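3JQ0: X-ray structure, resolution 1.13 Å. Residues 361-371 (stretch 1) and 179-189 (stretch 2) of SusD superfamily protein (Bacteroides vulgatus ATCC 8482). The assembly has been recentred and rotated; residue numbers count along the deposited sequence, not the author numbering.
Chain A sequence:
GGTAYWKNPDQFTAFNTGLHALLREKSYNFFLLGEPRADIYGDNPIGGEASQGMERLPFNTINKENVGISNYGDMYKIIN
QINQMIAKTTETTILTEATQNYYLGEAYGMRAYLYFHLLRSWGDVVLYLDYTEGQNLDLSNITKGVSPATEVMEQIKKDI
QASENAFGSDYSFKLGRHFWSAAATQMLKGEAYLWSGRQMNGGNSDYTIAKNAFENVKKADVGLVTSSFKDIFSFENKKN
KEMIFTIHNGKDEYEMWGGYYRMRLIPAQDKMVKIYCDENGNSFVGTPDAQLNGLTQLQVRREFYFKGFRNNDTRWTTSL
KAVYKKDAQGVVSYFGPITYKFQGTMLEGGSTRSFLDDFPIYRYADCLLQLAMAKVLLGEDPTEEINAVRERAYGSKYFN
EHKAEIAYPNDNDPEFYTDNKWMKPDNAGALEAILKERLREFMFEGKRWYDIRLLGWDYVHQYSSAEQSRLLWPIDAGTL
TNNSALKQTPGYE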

ATOM      1  N   ILE A 361      -4.632  -4.192   2.029  1.00  6.65           N
ATOM      2  CA  ILE A 361      -4.785  -3.321   0.849  1.00  6.61           C
ATOM      3  C   ILE A 361      -5.530  -2.068   1.244  1.00  6.40           C
ATOM      4  O   ILE A 361      -5.080  -0.934   1.012  1.00  6.70           O
ATOM      5  CB  ILE A 361      -5.433  -4.060  -0.340  1.00  7.50           C
ATOM      6  CG1 ILE A 361      -4.572  -5.247  -0.797  1.00  7.77           C
ATOM      7  CG2 ILE A 361      -5.743  -3.095  -1.474  1.00  7.87           C
ATOM      8  CD1 ILE A 361      -3.249  -4.873  -1.378  1.00  9.62           C
ATOM      9  N   TYR A 362      -6.720  -2.254   1.812  1.00  6.40           N
ATOM     10  CA  TYR A 362      -7.535  -1.138   2.327  1.00  6.59           C
ATOM     11  C   TYR A 362      -7.872  -1.356   3.783  1.00  6.45           C
ATOM     12  O   TYR A 362      -8.535  -2.363   4.107  1.00  7.98           O
ATOM     13  CB  TYR A 362      -8.816  -0.951   1.528  1.00  6.82           C
ATOM     14  CG  TYR A 362      -8.655  -0.527   0.087  1.00  6.48           C
ATOM     15  CD1 TYR A 362      -7.824   0.548  -0.262  1.00  7.42           C
ATOM     16  CD2 TYR A 362      -9.350  -1.157  -0.916  1.00  7.39           C
ATOM     17  CE1 TYR A 362      -7.749   0.997  -1.563  1.00  7.26           C
ATOM     18  CE2 TYR A 362      -9.271  -0.710  -2.240  1.00  7.69           C
ATOM     19  CZ  TYR A 362      -8.452   0.368  -2.563  1.00  7.32           C
ATOM     20  OH  TYR A 362      -8.426   0.787  -3.880  1.00  8.15           O
ATOM     21  N   ARG A 363      -7.460  -0.405   4.620  1.00  7.45           N
ATOM     22  CA  ARG A 363      -7.729  -0.366   6.053  1.00  8.45           C
ATOM     23  C   ARG A 363      -8.621   0.783   6.413  1.00  7.14           C
ATOM     24  O   ARG A 363      -8.601   1.821   5.713  1.00  6.88           O
ATOM     25  CB  ARG A 363      -6.322  -0.136   6.861  1.00  9.42           C
ATOM     26  CG  ARG A 363      -5.421  -1.287   6.850  1.00 11.04           C
ATOM     27  CD  ARG A 363      -4.461  -1.264   7.897  1.00  7.91           C
ATOM     28  NE  ARG A 363      -3.329  -0.363   7.779  1.00  6.13           N
ATOM     29  CZ  ARG A 363      -3.089   0.656   8.582  1.00  5.97           C
ATOM     30  NH1 ARG A 363      -3.964   1.142   9.444  1.00  6.58           N
ATOM     31  NH2 ARG A 363      -1.898   1.227   8.505  1.00  6.56           N
ATOM     32  N   TYR A 364      -9.327   0.704   7.542  1.00  7.24           N
ATOM     33  CA  TYR A 364     -10.191   1.797   7.925  1.00  7.00           C
ATOM     34  C   TYR A 364      -9.416   3.127   8.146  1.00  7.09           C
ATOM     35  O   TYR A 364      -9.949   4.184   7.818  1.00  7.24           O
ATOM     36  CB  TYR A 364     -11.044   1.446   9.128  1.00  8.11           C
ATOM     37  CG  TYR A 364     -12.138   2.444   9.386  1.00  8.02           C
ATOM     38  CD1 TYR A 364     -13.178   2.588   8.501  1.00  9.79           C
ATOM     39  CD2 TYR A 364     -12.154   3.253  10.508  1.00  9.23           C
ATOM     40  CE1 TYR A 364     -14.186   3.507   8.725  1.00 11.32           C
ATOM     41  CE2 TYR A 364     -13.166   4.155  10.750  1.00  9.74           C
ATOM     42  CZ  TYR A 364     -14.184   4.283   9.857  1.00 10.39           C
ATOM     43  OH  TYR A 364     -15.206   5.183  10.030  1.00 12.76           O
ATOM     44  N   ALA A 365      -8.177   3.097   8.649  1.00  6.96           N
ATOM     45  CA  ALA A 365      -7.436   4.360   8.772  1.00  6.75           C
ATOM     46  C   ALA A 365      -7.264   5.013   7.402  1.00  6.31           C
ATOM     47  O   ALA A 365      -7.147   6.235   7.308  1.00  7.27           O
ATOM     48  CB  ALA A 365      -6.089   4.167   9.442  1.00  7.21           C
ATOM     49  N   ASP A 366      -7.130   4.192   6.350  1.00  6.33           N
ATOM     50  CA  ASP A 366      -6.989   4.697   4.965  1.00  6.67           C
ATOM     51  C   ASP A 366      -8.280   5.398   4.560  1.00  6.68           C
ATOM     52  O   ASP A 366      -8.233   6.511   4.031  1.00  7.49           O
ATOM     53  CB  ASP A 366      -6.635   3.485   4.065  1.00  7.00           C
ATOM     54  CG  ASP A 366      -6.152   3.813   2.676  1.00  6.97           C
ATOM     55  OD1 ASP A 366      -5.942   5.001   2.359  1.00  7.46           O
ATOM     56  OD2 ASP A 366      -5.941   2.833   1.938  1.00  8.14           O
ATOM     57  N   CYS A 367      -9.431   4.780   4.833  1.00  6.69           N
ATOM     58  CA  CYS A 367     -10.719   5.443   4.605  1.00  7.20           C
ATOM     59  C   CYS A 367     -10.703   6.830   5.269  1.00  6.94           C
ATOM     60  O   CYS A 367     -11.039   7.821   4.661  1.00  7.32           O
ATOM     61  CB  CYS A 367     -11.833   4.546   5.154  1.00  7.60           C
ATOM     62  SG  CYS A 367     -13.466   5.317   5.140  1.00  9.80           S
ATOM     63  N   LEU A 368     -10.390   6.875   6.550  1.00  6.84           N
ATOM     64  CA  LEU A 368     -10.452   8.145   7.271  1.00  6.77           C
ATOM     65  C   LEU A 368      -9.521   9.202   6.682  1.00  7.07           C
ATOM     66  O   LEU A 368      -9.913  10.361   6.552  1.00  7.25           O
ATOM     67  CB  LEU A 368     -10.150   7.938   8.776  1.00  7.81           C
ATOM     68  CG  LEU A 368     -11.175   7.125   9.552  1.00  8.52           C
ATOM     69  CD1 LEU A 368     -10.723   7.065  11.041  1.00 10.83           C
ATOM     70  CD2 LEU A 368     -12.599   7.686   9.400  1.00  9.95           C
ATOM     71  N   LEU A 369      -8.285   8.819   6.365  1.00  6.71           N
ATOM     72  CA  LEU A 369      -7.334   9.806   5.887  1.00  6.89           C
ATOM     73  C   LEU A 369      -7.634  10.259   4.457  1.00  6.48           C
ATOM     74  O   LEU A 369      -7.334  11.408   4.110  1.00  7.68           O
ATOM     75  CB  LEU A 369      -5.895   9.315   6.080  1.00  6.53           C
ATOM     76  CG  LEU A 369      -5.510   9.193   7.574  1.00  7.09           C
ATOM     77  CD1 LEU A 369      -4.121   8.549   7.670  1.00  7.74           C
ATOM     78  CD2 LEU A 369      -5.554  10.550   8.323  1.00  8.93           C
ATOM     79  N   GLN A 370      -8.152   9.371   3.624  1.00  6.93           N
ATOM     80  CA  GLN A 370      -8.556   9.797   2.270  1.00  7.33           C
ATOM     81  C   GLN A 370      -9.852  10.618   2.318  1.00  7.32           C
ATOM     82  O   GLN A 370      -9.993  11.562   1.530  1.00  8.22           O
ATOM     83  CB  GLN A 370      -8.669   8.624   1.303  1.00  7.26           C
ATOM     84  CG  GLN A 370      -7.367   7.854   1.173  1.00  7.19           C
ATOM     85  CD  GLN A 370      -7.124   7.262  -0.188  1.00  6.66           C
ATOM     86  OE1 GLN A 370      -7.334   7.954  -1.214  1.00  8.93           O
ATOM     87  NE2 GLN A 370      -6.691   6.004  -0.225  1.00  7.99           N
ATOM     88  N   LEU A 371     -10.764  10.288   3.242  1.00  7.81           N
ATOM     89  CA  LEU A 371     -11.898  11.159   3.523  1.00  8.07           C
ATOM     90  C   LEU A 371     -11.417  12.540   3.916  1.00  7.51           C
ATOM     91  O   LEU A 371     -11.930  13.565   3.445  1.00  8.07           O
ATOM     92  CB  LEU A 371     -12.793  10.509   4.556  1.00  8.03           C
ATOM     93  CG  LEU A 371     -14.007  11.354   5.023  1.00  8.20           C
ATOM     94  CD1 LEU A 371     -14.866  11.746   3.792  1.00  9.74           C
ATOM     95  CD2 LEU A 371     -14.832  10.530   6.009  1.00 10.18           C
TER
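Stretch 2 (179-189) FWSAAATQMLK

Stretch 2 begins as an extended lead-in, Phe179 to Ser181, and then winds into a helix from Ala182 to Lys189 that continues later in the chain. It lies on stretch 1 with its helix running in broadly the same direction as the helix Tyr364 to Leu371: the N-to-C directions differ by 33°, and the axes come no closer than 11.0 Å. At that separation the gap is bridged by side chains, and two residues do most of the bridging, Tyr362 from stretch 1 and Met187, present as selenomethionine, from stretch 2. The closest backbone pairs give the register: Tyr362 CA lies 7.1 Å from Ala184 CA, and Cys367 CA lies 6.8 Å from Met187 CA. Some 330 Å² is buried in all, both sides summed.

The aromatic contacts gather round Tyr362, which stands ahead of its own helix where the chain turns a corner. Its CB points toward stretch 2, and with chi1 in the m well the ring reaches the first turns of the other helix. Met187 CB sits over one face, 3.6 Å from the centroid of the Tyr362 ring and only 9° off the ring normal, a well-centred CH-pi contact. The selenium is farther off and oblique, with Met187 SE 5.3 Å from the centroid of that same ring. At the ring's edge comes Trp180, whose CH2 is 4.1 Å from Tyr362 CE2; the CB of Trp180 points sideways, but its long indole brings the far end nearer. Tyr362 also packs against helix backbone, with CE2 3.8 Å from Ala184 O and OH 3.4 Å from Leu188 CA. The small Ala184 keeps its CB 4.5 Å from Tyr362 CD2.

Farther along, the packing belongs to Met187, against the apolar Cys367 and the polar side chains of Asp366 and Gln370. Its CB points toward stretch 1, and its three chi angles all lie in the m well, a folded path that carries the side chain from the tyrosine face onto the helix of stretch 1. There Met187 SE lies 3.6 Å from both CA and CB of Cys367, while Met187 CE comes within 3.7 Å of Asp366 CG and 4.2 Å of Gln370 NE2. Asp366 and Gln370, one helical turn apart, thus present polar groups to a methyl.

No hydrogen bond crosses between the stretches; some polar side chains bond within their own stretch, and others, Tyr362 OH among them, find partners elsewhere in the structure. Gln370 NE2 donates to Asp366 OD1 at 2.9 Å, joining the two side chains that border the methyl. In stretch 2, Trp180 NE1 donates to Thr185 OG1 at 2.8 Å, which ties the indole back to its own helix. Ser181 caps that helix through a weak bond, Ala184 N to Ser181 OG at 3.5 Å, and Thr185 N to Ser181 O at 3.1 Å starts the regular backbone ladder.

The rule to read here is economical: one aromatic ring ahead of a helix and one long side chain on the other helix supply most of the contact, while polar neighbours pair with one another inside their own stretch.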

ATOM      1  N   PHE A 179     -11.639 -11.251   0.542  1.00  7.81           N
ATOM      2  CA  PHE A 179     -12.225 -11.260  -0.785  1.00  8.12           C
ATOM      3  C   PHE A 179     -12.772  -9.865  -1.047  1.00  7.63           C
ATOM      4  O   PHE A 179     -13.148  -9.137  -0.135  1.00  8.55           O
ATOM      5  CB  PHE A 179     -13.336 -12.329  -0.922  1.00  9.09           C
ATOM      6  CG  PHE A 179     -12.796 -13.710  -1.227  1.00 10.53           C
ATOM      7  CD1 PHE A 179     -11.997 -14.413  -0.325  1.00 14.74           C
ATOM      8  CD2 PHE A 179     -13.062 -14.306  -2.438  1.00 10.74           C
ATOM      9  CE1 PHE A 179     -11.516 -15.679  -0.647  1.00 16.39           C
ATOM     10  CE2 PHE A 179     -12.564 -15.557  -2.750  1.00 11.80           C
ATOM     11  CZ  PHE A 179     -11.775 -16.223  -1.889  1.00 13.68           C
ATOM     12  N   TRP A 180     -12.855  -9.494  -2.330  1.00  7.80           N
ATOM     13  CA  TRP A 180     -13.353  -8.191  -2.691  1.00  7.87           C
ATOM     14  C   TRP A 180     -14.811  -8.026  -2.241  1.00  7.81           C
ATOM     15  O   TRP A 180     -15.565  -8.989  -2.186  1.00  8.45           O
ATOM     16  CB  TRP A 180     -13.181  -7.942  -4.205  1.00  8.28           C
ATOM     17  CG  TRP A 180     -13.265  -6.499  -4.610  1.00  7.40           C
ATOM     18  CD1 TRP A 180     -14.399  -5.789  -4.945  1.00  7.72           C
ATOM     19  CD2 TRP A 180     -12.169  -5.587  -4.698  1.00  7.85           C
ATOM     20  NE1 TRP A 180     -14.044  -4.505  -5.262  1.00  8.06           N
ATOM     21  CE2 TRP A 180     -12.704  -4.331  -5.107  1.00  7.33           C
ATOM     22  CE3 TRP A 180     -10.793  -5.708  -4.515  1.00  8.04           C
ATOM     23  CZ2 TRP A 180     -11.924  -3.205  -5.280  1.00  8.24           C
ATOM     24  CZ3 TRP A 180      -9.995  -4.574  -4.692  1.00  8.81           C
ATOM     25  CH2 TRP A 180     -10.568  -3.345  -5.085  1.00  8.39           C
ATOM     26  N   SER A 181     -15.216  -6.800  -1.933  1.00  8.22           N
ATOM     27  CA  SER A 181     -16.537  -6.521  -1.328  1.00  7.99           C
ATOM     28  C   SER A 181     -16.988  -5.127  -1.746  1.00  8.49           C
ATOM     29  O   SER A 181     -16.226  -4.332  -2.345  1.00  8.46           O
ATOM     30  CB  SER A 181     -16.441  -6.585   0.195  1.00  8.83           C
ATOM     31  OG  SER A 181     -15.669  -5.504   0.688  1.00  9.88           O
ATOM     32  N   ALA A 182     -18.211  -4.770  -1.363  1.00  8.25           N
ATOM     33  CA  ALA A 182     -18.750  -3.464  -1.688  1.00  7.98           C
ATOM     34  C   ALA A 182     -17.921  -2.319  -1.121  1.00  8.04           C
ATOM     35  O   ALA A 182     -17.734  -1.288  -1.782  1.00  8.29           O
ATOM     36  CB  ALA A 182     -20.197  -3.340  -1.231  1.00  9.13           C
ATOM     37  N   ALA A 183     -17.394  -2.490   0.095  1.00  7.70           N
ATOM     38  CA  ALA A 183     -16.613  -1.441   0.704  1.00  7.91           C
ATOM     39  C   ALA A 183     -15.265  -1.301  -0.006  1.00  7.23           C
ATOM     40  O   ALA A 183     -14.728  -0.206  -0.070  1.00  8.04           O
ATOM     41  CB  ALA A 183     -16.420  -1.673   2.207  1.00  9.12           C
ATOM     42  N   ALA A 184     -14.719  -2.387  -0.538  1.00  7.61           N
ATOM     43  CA  ALA A 184     -13.498  -2.309  -1.330  1.00  7.49           C
ATOM     44  C   ALA A 184     -13.744  -1.464  -2.596  1.00  7.07           C
ATOM     45  O   ALA A 184     -12.949  -0.589  -2.977  1.00  7.07           O
ATOM     46  CB  ALA A 184     -12.956  -3.684  -1.698  1.00  7.67           C
ATOM     47  N   THR A 185     -14.873  -1.711  -3.279  1.00  7.38           N
ATOM     48  CA  THR A 185     -15.239  -0.890  -4.444  1.00  7.36           C
ATOM     49  C   THR A 185     -15.402   0.588  -4.042  1.00  7.53           C
ATOM     50  O   THR A 185     -14.961   1.461  -4.799  1.00  7.59           O
ATOM     51  CB  THR A 185     -16.498  -1.416  -5.132  1.00  7.78           C
ATOM     52  OG1 THR A 185     -16.114  -2.627  -5.750  1.00  8.84           O
ATOM     53  CG2 THR A 185     -17.011  -0.434  -6.195  1.00  9.20           C
ATOM     54  N   GLN A 186     -16.019   0.904  -2.913  1.00  7.46           N
ATOM     55  CA  GLN A 186     -16.154   2.302  -2.501  1.00  7.26           C
ATOM     56  C   GLN A 186     -14.803   2.961  -2.184  1.00  6.93           C
ATOM     57  O   GLN A 186     -14.601   4.106  -2.532  1.00  7.52           O
ATOM     58  CB  GLN A 186     -17.136   2.467  -1.353  1.00  8.10           C
ATOM     59  CG  GLN A 186     -18.555   2.067  -1.729  1.00  8.92           C
ATOM     60  CD  GLN A 186     -19.094   2.888  -2.873  1.00  9.41           C
ATOM     61  OE1 GLN A 186     -19.154   4.132  -2.798  1.00 10.47           O
ATOM     62  NE2 GLN A 186     -19.490   2.206  -3.943  1.00  9.97           N
HETATM   63  N   MSE A 187     -13.866   2.208  -1.578  1.00  6.82           N
HETATM   64  CA  MSE A 187     -12.517   2.722  -1.372  1.00  6.94           C
HETATM   65  C   MSE A 187     -11.876   3.062  -2.708  1.00  7.04           C
HETATM   66  O   MSE A 187     -11.299   4.144  -2.890  1.00  7.17           O
HETATM   67  CB  MSE A 187     -11.647   1.686  -0.641  1.00  7.16           C
HETATM   68  CG  MSE A 187     -11.817   1.616   0.865  1.00  7.88           C
HETATM   69 SE   MSE A 187     -11.394   3.254   1.799  1.00  8.37          SE
HETATM   70  CE  MSE A 187      -9.569   3.432   1.351  1.00 10.81           C
ATOM     71  N   LEU A 188     -11.912   2.137  -3.654  1.00  7.25           N
ATOM     72  CA  LEU A 188     -11.307   2.341  -4.959  1.00  6.92           C
ATOM     73  C   LEU A 188     -11.988   3.515  -5.667  1.00  7.08           C
ATOM     74  O   LEU A 188     -11.332   4.338  -6.302  1.00  7.42           O
ATOM     75  CB  LEU A 188     -11.438   1.068  -5.780  1.00  7.21           C
ATOM     76  CG  LEU A 188     -11.015   1.197  -7.240  1.00  7.65           C
ATOM     77  CD1 LEU A 188      -9.542   1.568  -7.380  1.00  8.69           C
ATOM     78  CD2 LEU A 188     -11.330  -0.109  -7.982  1.00  9.21           C
ATOM     79  N   LYS A 189     -13.298   3.604  -5.545  1.00  7.26           N
ATOM     80  CA  LYS A 189     -14.047   4.732  -6.136  1.00  6.83           C
ATOM     81  C   LYS A 189     -13.539   6.063  -5.573  1.00  6.93           C
ATOM     82  O   LYS A 189     -13.306   7.026  -6.313  1.00  7.50           O
ATOM     83  CB  LYS A 189     -15.527   4.541  -5.872  1.00  7.36           C
ATOM     84  CG  LYS A 189     -16.399   5.614  -6.540  1.00  8.22           C
ATOM     85  CD  LYS A 189     -17.874   5.361  -6.357  1.00  8.29           C
ATOM     86  CE  LYS A 189     -18.738   6.328  -7.118  1.00  9.75           C
ATOM     87  NZ  LYS A 189     -20.198   6.089  -6.840  1.00 10.85           N
TER